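Local coordinates for glucose-binding protein (Thermus thermophilus HB27, PDB 2B3F), which binds glucose or galactose as a periplasmic binding protein and probably serves a binding-protein-dependent sugar transport system, at residues Leu3-Trp8 / Pro15-Leu20; Arg22-Lys27 / Val31-Ala36; Pro60-Val65 / Asn294-Val299. All coordinates share one frame; numbering follows the deposited sequence.

Interaction 1 of 3, residues Leu3-Trp8 / Pro15-Leu20; sequences LEIFSW and PALEAL. With GAL (beta-D-galactopyranose), chain G.
Ile5 is the first residue of 3-8 to touch 15-20. Its methyl CG2 approaches Leu17 CD1 at 4.5 Å, a loose apolar touch. Two residues on, Ser7 also points its side chain toward the helix. Leu17 CD2 packs against its hydroxyl, Ser7 OG, at 3.7 Å. That oxygen has its polar partner elsewhere, in the backbone N of Trp9. The CG of Leu17 lies trans to the backbone N (chi1 176°), which turns the branched end toward the strand. Its CD1 then faces Ile5 and its CD2 faces Ser7. This is the first strand-to-helix step of a beta-alpha-beta unit.

Trp8 ends the segment and turns away from the helix into the sugar pocket. C1 of galactose lies at the edge of the indole, in its plane, while O4 comes in obliquely. Trp8 NE1 gives a nearly straight hydrogen bond (167°) to the ring oxygen O5 of galactose, 3.3 Å long. O4 lies nearer still, 3.0 Å from Trp8 NE1, but the hydrogen bond is to O5. A phenylalanine here would probably leave O5 without this donor and open a gap beside the sugar. The chemistry is thus split: Leu17 meets the strand by side-chain packing without polar bonds, while the residue just past the strand offers a directed N-H to the ligand.

Interaction 2 of 3, residues Arg22-Lys27 / Val31-Ala36; sequences RLYKQK and VEVINA
The backbone N of Val33 and the side chains of Lys25 and Glu32 converge on one water. The water accepts a bond from Val33 N, at 3.0 Å. Weak bonds of 3.1 Å join the same water to Lys25 NZ and to Glu32 OE2. Lys25 and Glu32 therefore meet through the water, and their charged atoms, Lys25 NZ and Glu32 OE2, stay 5.7 Å apart. The lysine chain runs extended from the helix, and its aliphatic part lies across Val33. Lys25 CE comes within 3.8 Å of Val33 CB.

The two segments lie on the helix and on the second strand of a beta-alpha-beta crossover, with Val31 just before that strand. Strand 2-7 is the first strand and pairs parallel with strand 32-37, as in the alpha/beta lobes of periplasmic binding proteins.

Next to the lysine, Tyr24 packs against the same segment. Its CG stands opposite the backbone N (chi1 -175°), which directs the ring to the valines. Val31 meets the ring at its edge, with Val31 CB 3.9 Å from Tyr24 CE2 and CG1 of the same valine in the ring plane. The two side chains cross at about a right angle. Val33 comes in obliquely, its CG2 at 4.0 Å from Tyr24 CD2. The phenol oxygen of Tyr24 is hydrogen-bonded to the carbonyl O of Asn291, in helix 289-299.

Interaction 3 of 3, residues Pro60-Val65 / Asn294-Val299; sequences PDTFQV and NWLRLV
Thr62 carries the whole of the strand's side of this contact. Its two branches go to different partners on helix 289-299. The methyl CG2 touches the indole of Trp295, and the hydroxyl OG1 lies beside Leu296. The rotamer makes this division. With OG1 trans to the backbone N (chi1 -172°), CG2 is placed between the backbone N and the carbonyl carbon. The methyl then comes to the pyrrole part of the indole. Thr62 CG2 is 3.7 Å from Trp295 CD1 and 3.9 Å from Trp295 NE1. It approaches the ring obliquely, and the two side chains cross at about a right angle.

Trp295 points toward the strand. Val299 CG1 sits over one face of its ring, 3.4 Å above the plane and near the rim. Phe280, on strand 272-280, meets the indole edge-to-face. Leu17 and Leu20 of helix 15-27 also touch it.

Leu296 starts off to the side of the strand. With CG opposite the carbonyl carbon (chi1 -59°), its end comes nearer. Leu296 CD2 lies 4.1 Å from Thr62 OG1, and the two side chains slide past each other in opposite directions.

The contact joins a strand of the sheet to a helix that arrives more than 200 residues later in the chain. Strand 62-66 pairs with strand 2-7, and its Gln64, a galactose-pocket residue, is hydrogen-bonded to Trp8 N and Asp278. All three touching residues are buried. The threonine can present a methyl to the helix while its buried hydroxyl is held by the carbonyl O of Gly281, just past strand 272-280. The contact across the two segments rests on van der Waals packing alone.

How the interactions relate
The three interactions lie on the same side of the chain's centre and share one sheet. The centres of interactions 1 and 2 are about 8 Å apart. Those of interactions 1 and 3 are about 9 Å apart, and those of interactions 2 and 3 about 11 Å. Along the chain, interaction 1 comes first, then 2, then 3. Interactions 1 and 2 both use helix 15-27, and with strands 2-7 and 32-37 they make up one beta-alpha-beta unit. Strand 2-7 pairs parallel with both 32-37 and 62-66. Interaction 3 brings in helix 289-299, which also packs on Tyr24. Gln64 joins Trp8 in lining the galactose pocket, so the sheet reaches the sugar site at the ends of these strands.

Interaction 1 of 3, residues Leu3-Trp8 / Pro15-Leu20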
loop_
_atom_site.group_PDB
_atom_site.type_symbol
_atom_site.label_atom_id
_atom_site.label_comp_id
_atom_site.label_asym_id
_atom_site.label_seq_id
_atom_site.Cartn_x
_atom_site.Cartn_y
_atom_site.Cartn_z
ATOM N N LEU A 3 -19.493 -16.644 -7.354
ATOM C CA LEU A 3 -18.958 -15.338 -6.999
ATOM C C LEU A 3 -17.495 -15.308 -7.421
ATOM O O LEU A 3 -16.710 -16.123 -6.966
ATOM C CB LEU A 3 -19.055 -15.078 -5.510
ATOM C CG LEU A 3 -18.347 -13.789 -5.057
ATOM C CD1 LEU A 3 -19.080 -12.534 -5.518
ATOM C CD2 LEU A 3 -18.164 -13.799 -3.546
ATOM N N GLU A 4 -17.161 -14.358 -8.284
ATOM C CA GLU A 4 -15.801 -14.214 -8.805
ATOM C C GLU A 4 -15.162 -12.971 -8.173
ATOM O O GLU A 4 -15.575 -11.853 -8.442
ATOM C CB GLU A 4 -15.812 -14.090 -10.318
ATOM C CG GLU A 4 -14.413 -14.017 -10.898
ATOM C CD GLU A 4 -14.404 -13.803 -12.382
ATOM O OE1 GLU A 4 -15.306 -13.107 -12.897
ATOM O OE2 GLU A 4 -13.464 -14.306 -13.039
ATOM N N ILE A 5 -14.141 -13.211 -7.361
ATOM C CA ILE A 5 -13.445 -12.168 -6.608
ATOM C C ILE A 5 -12.088 -11.965 -7.262
ATOM O O ILE A 5 -11.295 -12.895 -7.312
ATOM C CB ILE A 5 -13.190 -12.582 -5.165
ATOM C CG1 ILE A 5 -14.512 -12.860 -4.413
ATOM C CG2 ILE A 5 -12.422 -11.496 -4.428
ATOM C CD1 ILE A 5 -14.319 -13.590 -3.127
ATOM N N PHE A 6 -11.841 -10.740 -7.706
ATOM C CA PHE A 6 -10.624 -10.383 -8.435
ATOM C C PHE A 6 -9.697 -9.606 -7.491
ATOM O O PHE A 6 -10.110 -8.664 -6.821
ATOM C CB PHE A 6 -11.023 -9.573 -9.666
ATOM C CG PHE A 6 -9.891 -9.258 -10.626
ATOM C CD1 PHE A 6 -9.792 -9.933 -11.837
ATOM C CD2 PHE A 6 -8.984 -8.238 -10.352
ATOM C CE1 PHE A 6 -8.763 -9.636 -12.750
ATOM C CE2 PHE A 6 -7.968 -7.927 -11.281
ATOM C CZ PHE A 6 -7.876 -8.636 -12.467
ATOM N N SER A 7 -8.433 -10.015 -7.405
ATOM C CA SER A 7 -7.479 -9.373 -6.507
ATOM C C SER A 7 -6.057 -9.732 -6.948
ATOM O O SER A 7 -5.864 -10.504 -7.902
ATOM C CB SER A 7 -7.681 -9.825 -5.048
ATOM O OG SER A 7 -7.107 -11.107 -4.790
ATOM N N TRP A 8 -5.086 -9.187 -6.230
ATOM C CA TRP A 8 -3.696 -9.628 -6.406
ATOM C C TRP A 8 -3.144 -10.352 -5.199
ATOM O O TRP A 8 -1.911 -10.436 -4.998
ATOM C CB TRP A 8 -2.805 -8.476 -6.879
ATOM C CG TRP A 8 -2.604 -7.301 -6.021
ATOM C CD1 TRP A 8 -1.609 -7.097 -5.102
ATOM C CD2 TRP A 8 -3.332 -6.069 -6.092
ATOM N NE1 TRP A 8 -1.690 -5.819 -4.572
ATOM C CE2 TRP A 8 -2.738 -5.169 -5.175
ATOM C CE3 TRP A 8 -4.436 -5.640 -6.838
ATOM C CZ2 TRP A 8 -3.224 -3.869 -4.983
ATOM C CZ3 TRP A 8 -4.909 -4.367 -6.645
ATOM C CH2 TRP A 8 -4.309 -3.498 -5.732
ATOM N N PRO A 15 -3.430 -15.735 2.557
ATOM C CA PRO A 15 -4.090 -16.208 3.805
ATOM C C PRO A 15 -5.286 -15.388 4.296
ATOM O O PRO A 15 -6.341 -15.958 4.598
ATOM C CB PRO A 15 -2.960 -16.186 4.826
ATOM C CG PRO A 15 -1.743 -16.548 3.994
ATOM C CD PRO A 15 -1.954 -15.817 2.687
ATOM N N ALA A 16 -5.127 -14.073 4.359
ATOM C CA ALA A 16 -6.223 -13.213 4.826
ATOM C C ALA A 16 -7.468 -13.327 3.938
ATOM O O ALA A 16 -8.571 -13.507 4.431
ATOM C CB ALA A 16 -5.752 -11.763 4.937
ATOM N N LEU A 17 -7.297 -13.223 2.621
ATOM C CA LEU A 17 -8.399 -13.402 1.702
ATOM C C LEU A 17 -9.050 -14.784 1.838
ATOM O O LEU A 17 -10.277 -14.920 1.760
ATOM C CB LEU A 17 -7.918 -13.219 0.262
ATOM C CG LEU A 17 -8.952 -13.484 -0.821
ATOM C CD1 LEU A 17 -10.111 -12.489 -0.734
ATOM C CD2 LEU A 17 -8.316 -13.430 -2.176
ATOM N N GLU A 18 -8.216 -15.812 1.984
ATOM C CA GLU A 18 -8.708 -17.179 2.037
ATOM C C GLU A 18 -9.580 -17.381 3.279
ATOM O O GLU A 18 -10.616 -18.057 3.207
ATOM C CB GLU A 18 -7.530 -18.157 1.966
ATOM C CG GLU A 18 -6.967 -18.220 0.552
ATOM C CD GLU A 18 -5.483 -18.540 0.475
ATOM O OE1 GLU A 18 -4.931 -19.100 1.459
ATOM O OE2 GLU A 18 -4.862 -18.207 -0.593
ATOM N N ALA A 19 -9.188 -16.733 4.376
ATOM C CA ALA A 19 -9.964 -16.744 5.623
ATOM C C ALA A 19 -11.322 -16.064 5.412
ATOM O O ALA A 19 -12.354 -16.565 5.881
ATOM C CB ALA A 19 -9.195 -16.067 6.728
ATOM N N LEU A 20 -11.339 -14.932 4.705
ATOM C CA LEU A 20 -12.616 -14.284 4.365
ATOM C C LEU A 20 -13.499 -15.157 3.497
ATOM O O LEU A 20 -14.718 -15.191 3.680
ATOM C CB LEU A 20 -12.393 -12.959 3.638
ATOM C CG LEU A 20 -11.951 -11.834 4.537
ATOM C CD1 LEU A 20 -11.527 -10.641 3.682
ATOM C CD2 LEU A 20 -13.071 -11.415 5.523
HETATM C C1 GAL G . -0.664 -3.044 -2.060
HETATM C C2 GAL G . -1.965 -3.646 -1.514
HETATM C C3 GAL G . -1.705 -4.632 -0.383
HETATM C C4 GAL G . -0.667 -5.678 -0.790
HETATM C C5 GAL G . 0.547 -4.952 -1.419
HETATM C C6 GAL G . 1.673 -5.884 -1.898
HETATM O O1 GAL G . -0.912 -2.196 -3.141
HETATM O O2 GAL G . -2.836 -2.581 -1.100
HETATM O O3 GAL G . -2.914 -5.281 -0.015
HETATM O O4 GAL G . -1.290 -6.565 -1.681
HETATM O O5 GAL G . 0.166 -4.127 -2.494
HETATM O O6 GAL G . 1.286 -6.574 -3.048
#

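Interaction 2 of 3, residues Arg22-Lys27 / Val31-Ala36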
loop_
_atom_site.group_PDB
_atom_site.type_symbol
_atom_site.label_atom_id
_atom_site.label_comp_id
_atom_site.label_asym_id
_atom_site.label_seq_id
_atom_site.Cartn_x
_atom_site.Cartn_y
_atom_site.Cartn_z
ATOM N N ARG A 22 -13.541 -18.411 3.354
ATOM C CA ARG A 22 -14.060 -19.505 4.187
ATOM C C ARG A 22 -15.257 -19.029 5.006
ATOM O O ARG A 22 -16.264 -19.729 5.086
ATOM C CB ARG A 22 -12.983 -20.073 5.108
ATOM C CG ARG A 22 -12.010 -20.985 4.371
ATOM C CD ARG A 22 -11.185 -21.841 5.321
ATOM N NE ARG A 22 -10.281 -21.036 6.134
ATOM C CZ ARG A 22 -9.124 -20.527 5.701
ATOM N NH1 ARG A 22 -8.705 -20.718 4.453
ATOM N NH2 ARG A 22 -8.390 -19.815 6.528
ATOM N N LEU A 23 -15.133 -17.841 5.594
ATOM C CA LEU A 23 -16.245 -17.194 6.289
ATOM C C LEU A 23 -17.455 -17.001 5.374
ATOM O O LEU A 23 -18.599 -17.272 5.754
ATOM C CB LEU A 23 -15.802 -15.842 6.815
ATOM C CG LEU A 23 -16.283 -15.444 8.191
ATOM C CD1 LEU A 23 -15.638 -16.342 9.250
ATOM C CD2 LEU A 23 -15.914 -14.013 8.446
ATOM N N TYR A 24 -17.215 -16.522 4.164
ATOM C CA TYR A 24 -18.295 -16.314 3.201
ATOM C C TYR A 24 -19.023 -17.632 2.871
ATOM O O TYR A 24 -20.261 -17.677 2.833
ATOM C CB TYR A 24 -17.746 -15.676 1.913
ATOM C CG TYR A 24 -18.802 -15.312 0.895
ATOM C CD1 TYR A 24 -19.418 -14.064 0.914
ATOM C CD2 TYR A 24 -19.209 -16.222 -0.078
ATOM C CE1 TYR A 24 -20.398 -13.722 -0.026
ATOM C CE2 TYR A 24 -20.192 -15.876 -1.028
ATOM C CZ TYR A 24 -20.790 -14.636 -0.987
ATOM O OH TYR A 24 -21.741 -14.309 -1.934
ATOM N N LYS A 25 -18.246 -18.691 2.633
ATOM C CA LYS A 25 -18.810 -20.002 2.290
ATOM C C LYS A 25 -19.614 -20.633 3.442
ATOM O O LYS A 25 -20.594 -21.349 3.197
ATOM C CB LYS A 25 -17.714 -20.957 1.838
ATOM C CG LYS A 25 -17.067 -20.591 0.527
ATOM C CD LYS A 25 -15.890 -21.518 0.267
ATOM C CE LYS A 25 -15.275 -21.292 -1.090
ATOM N NZ LYS A 25 -14.140 -22.249 -1.383
ATOM N N GLN A 26 -19.217 -20.366 4.680
ATOM C CA GLN A 26 -20.034 -20.778 5.836
ATOM C C GLN A 26 -21.416 -20.122 5.785
ATOM O O GLN A 26 -22.448 -20.772 6.031
ATOM C CB GLN A 26 -19.375 -20.369 7.153
ATOM C CG GLN A 26 -18.187 -21.205 7.552
ATOM C CD GLN A 26 -17.724 -20.906 8.969
ATOM O OE1 GLN A 26 -18.403 -21.270 9.951
ATOM N NE2 GLN A 26 -16.567 -20.241 9.094
ATOM N N LYS A 27 -21.438 -18.828 5.478
ATOM C CA LYS A 27 -22.677 -18.072 5.483
ATOM C C LYS A 27 -23.511 -18.397 4.262
ATOM O O LYS A 27 -24.735 -18.340 4.321
ATOM C CB LYS A 27 -22.402 -16.564 5.513
ATOM C CG LYS A 27 -21.705 -16.098 6.770
ATOM C CD LYS A 27 -21.296 -14.629 6.666
ATOM C CE LYS A 27 -20.614 -14.138 7.947
ATOM N NZ LYS A 27 -21.605 -13.643 8.955
ATOM N N VAL A 31 -22.827 -20.930 -2.717
ATOM C CA VAL A 31 -22.012 -20.184 -3.689
ATOM C C VAL A 31 -20.654 -20.839 -3.935
ATOM O O VAL A 31 -19.915 -21.109 -2.989
ATOM C CB VAL A 31 -21.765 -18.725 -3.222
ATOM C CG1 VAL A 31 -21.045 -17.937 -4.315
ATOM C CG2 VAL A 31 -23.069 -18.038 -2.843
ATOM N N GLU A 32 -20.327 -21.073 -5.208
ATOM C CA GLU A 32 -18.979 -21.462 -5.602
ATOM C C GLU A 32 -18.167 -20.179 -5.808
ATOM O O GLU A 32 -18.495 -19.349 -6.655
ATOM C CB GLU A 32 -18.977 -22.290 -6.885
ATOM C CG GLU A 32 -17.567 -22.566 -7.467
ATOM C CD GLU A 32 -16.956 -23.896 -7.014
ATOM O OE1 GLU A 32 -17.656 -24.945 -7.104
ATOM O OE2 GLU A 32 -15.771 -23.893 -6.583
ATOM N N VAL A 33 -17.110 -20.041 -5.018
ATOM C CA VAL A 33 -16.282 -18.834 -5.025
ATOM C C VAL A 33 -15.050 -19.043 -5.887
ATOM O O VAL A 33 -14.249 -19.958 -5.635
ATOM C CB VAL A 33 -15.854 -18.446 -3.609
ATOM C CG1 VAL A 33 -15.009 -17.167 -3.631
ATOM C CG2 VAL A 33 -17.082 -18.272 -2.712
ATOM N N ILE A 34 -14.940 -18.214 -6.926
ATOM C CA ILE A 34 -13.801 -18.211 -7.836
ATOM C C ILE A 34 -12.814 -17.160 -7.316
ATOM O O ILE A 34 -13.109 -15.982 -7.309
ATOM C CB ILE A 34 -14.211 -17.925 -9.292
ATOM C CG1 ILE A 34 -15.180 -18.995 -9.788
ATOM C CG2 ILE A 34 -13.006 -17.929 -10.212
ATOM C CD1 ILE A 34 -16.584 -18.614 -9.729
ATOM N N ASN A 35 -11.665 -17.634 -6.847
ATOM C CA ASN A 35 -10.616 -16.779 -6.320
ATOM C C ASN A 35 -9.712 -16.407 -7.490
ATOM O O ASN A 35 -8.759 -17.113 -7.801
ATOM C CB ASN A 35 -9.853 -17.491 -5.212
ATOM C CG ASN A 35 -8.828 -16.581 -4.533
ATOM O OD1 ASN A 35 -8.675 -15.426 -4.915
ATOM N ND2 ASN A 35 -8.138 -17.096 -3.525
ATOM N N ALA A 36 -10.044 -15.298 -8.141
ATOM C CA ALA A 36 -9.392 -14.872 -9.387
ATOM C C ALA A 36 -8.247 -13.913 -9.089
ATOM O O ALA A 36 -8.388 -12.708 -9.243
ATOM C CB ALA A 36 -10.400 -14.227 -10.295
HETATM O O HOH W 1 -16.085 -22.590 -3.817
#

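Interaction 3 of 3, residues Pro60-Val65 / Asn294-Val299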
loop_
_atom_site.group_PDB
_atom_site.type_symbol
_atom_site.label_atom_id
_atom_site.label_comp_id
_atom_site.label_asym_id
_atom_site.label_seq_id
_atom_site.Cartn_x
_atom_site.Cartn_y
_atom_site.Cartn_z
ATOM N N PRO A 60 -15.416 -8.696 -13.408
ATOM C CA PRO A 60 -15.571 -9.685 -12.368
ATOM C C PRO A 60 -16.712 -9.220 -11.455
ATOM O O PRO A 60 -17.211 -8.113 -11.618
ATOM C CB PRO A 60 -14.221 -9.646 -11.645
ATOM C CG PRO A 60 -13.770 -8.263 -11.817
ATOM C CD PRO A 60 -14.238 -7.836 -13.170
ATOM N N ASP A 61 -17.130 -10.050 -10.509
ATOM C CA ASP A 61 -18.212 -9.641 -9.603
ATOM C C ASP A 61 -17.796 -8.509 -8.665
ATOM O O ASP A 61 -18.609 -7.692 -8.258
ATOM C CB ASP A 61 -18.738 -10.838 -8.828
ATOM C CG ASP A 61 -19.451 -11.818 -9.732
ATOM O OD1 ASP A 61 -20.110 -11.346 -10.686
ATOM O OD2 ASP A 61 -19.328 -13.043 -9.512
ATOM N N THR A 62 -16.510 -8.475 -8.332
ATOM C CA THR A 62 -15.942 -7.449 -7.482
ATOM C C THR A 62 -14.427 -7.519 -7.668
ATOM O O THR A 62 -13.881 -8.583 -8.028
ATOM C CB THR A 62 -16.324 -7.656 -5.996
ATOM O OG1 THR A 62 -15.895 -6.534 -5.213
ATOM C CG2 THR A 62 -15.734 -8.964 -5.426
ATOM N N PHE A 63 -13.761 -6.390 -7.457
ATOM C CA PHE A 63 -12.299 -6.367 -7.606
ATOM C C PHE A 63 -11.631 -5.512 -6.540
ATOM O O PHE A 63 -12.156 -4.468 -6.089
ATOM C CB PHE A 63 -11.876 -5.944 -9.012
ATOM C CG PHE A 63 -12.327 -4.564 -9.411
ATOM C CD1 PHE A 63 -11.615 -3.427 -9.036
ATOM C CD2 PHE A 63 -13.437 -4.411 -10.233
ATOM C CE1 PHE A 63 -12.028 -2.155 -9.430
ATOM C CE2 PHE A 63 -13.847 -3.151 -10.641
ATOM C CZ PHE A 63 -13.142 -2.017 -10.249
ATOM N N GLN A 64 -10.474 -5.982 -6.108
ATOM C CA GLN A 64 -9.637 -5.230 -5.199
ATOM C C GLN A 64 -9.228 -3.900 -5.838
ATOM O O GLN A 64 -8.766 -3.842 -6.983
ATOM C CB GLN A 64 -8.383 -6.039 -4.873
ATOM C CG GLN A 64 -7.459 -5.380 -3.902
ATOM C CD GLN A 64 -6.125 -6.144 -3.733
ATOM O OE1 GLN A 64 -5.974 -7.243 -4.249
ATOM N NE2 GLN A 64 -5.192 -5.554 -3.007
ATOM N N VAL A 65 -9.431 -2.824 -5.098
ATOM C CA VAL A 65 -9.135 -1.492 -5.588
ATOM C C VAL A 65 -8.791 -0.575 -4.436
ATOM O O VAL A 65 -9.360 -0.643 -3.351
ATOM C CB VAL A 65 -10.309 -0.929 -6.415
ATOM C CG1 VAL A 65 -11.586 -0.865 -5.586
ATOM C CG2 VAL A 65 -9.966 0.424 -7.062
ATOM N N ASN A 294 -23.444 -9.386 -1.035
ATOM C CA ASN A 294 -23.220 -10.080 0.222
ATOM C C ASN A 294 -21.732 -10.169 0.603
ATOM O O ASN A 294 -21.360 -10.153 1.775
ATOM C CB ASN A 294 -23.892 -11.452 0.177
ATOM C CG ASN A 294 -25.427 -11.338 0.209
ATOM O OD1 ASN A 294 -25.956 -10.335 0.690
ATOM N ND2 ASN A 294 -26.130 -12.359 -0.301
ATOM N N TRP A 295 -20.865 -10.225 -0.405
ATOM C CA TRP A 295 -19.433 -10.142 -0.138
ATOM C C TRP A 295 -19.086 -8.766 0.446
ATOM O O TRP A 295 -18.360 -8.672 1.426
ATOM C CB TRP A 295 -18.639 -10.441 -1.426
ATOM C CG TRP A 295 -17.160 -10.188 -1.340
ATOM C CD1 TRP A 295 -16.497 -9.125 -1.854
ATOM C CD2 TRP A 295 -16.170 -11.008 -0.701
ATOM N NE1 TRP A 295 -15.158 -9.226 -1.593
ATOM C CE2 TRP A 295 -14.923 -10.364 -0.877
ATOM C CE3 TRP A 295 -16.208 -12.221 -0.011
ATOM C CZ2 TRP A 295 -13.729 -10.900 -0.399
ATOM C CZ3 TRP A 295 -15.033 -12.738 0.491
ATOM C CH2 TRP A 295 -13.796 -12.084 0.276
ATOM N N LEU A 296 -19.612 -7.701 -0.152
ATOM C CA LEU A 296 -19.378 -6.341 0.373
ATOM C C LEU A 296 -19.826 -6.201 1.831
ATOM O O LEU A 296 -19.138 -5.592 2.665
ATOM C CB LEU A 296 -20.077 -5.291 -0.503
ATOM C CG LEU A 296 -19.670 -5.236 -1.975
ATOM C CD1 LEU A 296 -20.377 -4.102 -2.681
ATOM C CD2 LEU A 296 -18.135 -5.115 -2.115
ATOM N N ARG A 297 -20.988 -6.780 2.151
ATOM C CA ARG A 297 -21.493 -6.716 3.518
ATOM C C ARG A 297 -20.558 -7.422 4.482
ATOM O O ARG A 297 -20.346 -6.965 5.606
ATOM C CB ARG A 297 -22.910 -7.302 3.595
ATOM C CG ARG A 297 -23.935 -6.496 2.797
ATOM C CD ARG A 297 -25.312 -7.148 2.802
ATOM N NE ARG A 297 -25.707 -7.408 4.186
ATOM C CZ ARG A 297 -26.131 -8.575 4.668
ATOM N NH1 ARG A 297 -26.288 -9.636 3.878
ATOM N NH2 ARG A 297 -26.443 -8.667 5.962
ATOM N N LEU A 298 -19.964 -8.527 4.029
ATOM C CA LEU A 298 -18.983 -9.238 4.830
ATOM C C LEU A 298 -17.678 -8.458 5.016
ATOM O O LEU A 298 -17.179 -8.306 6.124
ATOM C CB LEU A 298 -18.685 -10.618 4.221
ATOM C CG LEU A 298 -17.518 -11.378 4.856
ATOM C CD1 LEU A 298 -17.768 -11.668 6.301
ATOM C CD2 LEU A 298 -17.243 -12.672 4.092
ATOM N N VAL A 299 -17.106 -7.977 3.917
ATOM C CA VAL A 299 -15.809 -7.281 4.031
ATOM C C VAL A 299 -15.942 -5.952 4.780
ATOM O O VAL A 299 -14.981 -5.482 5.359
ATOM C CB VAL A 299 -15.076 -7.097 2.655
ATOM C CG1 VAL A 299 -14.936 -8.443 1.926
ATOM C CG2 VAL A 299 -15.750 -6.116 1.811
#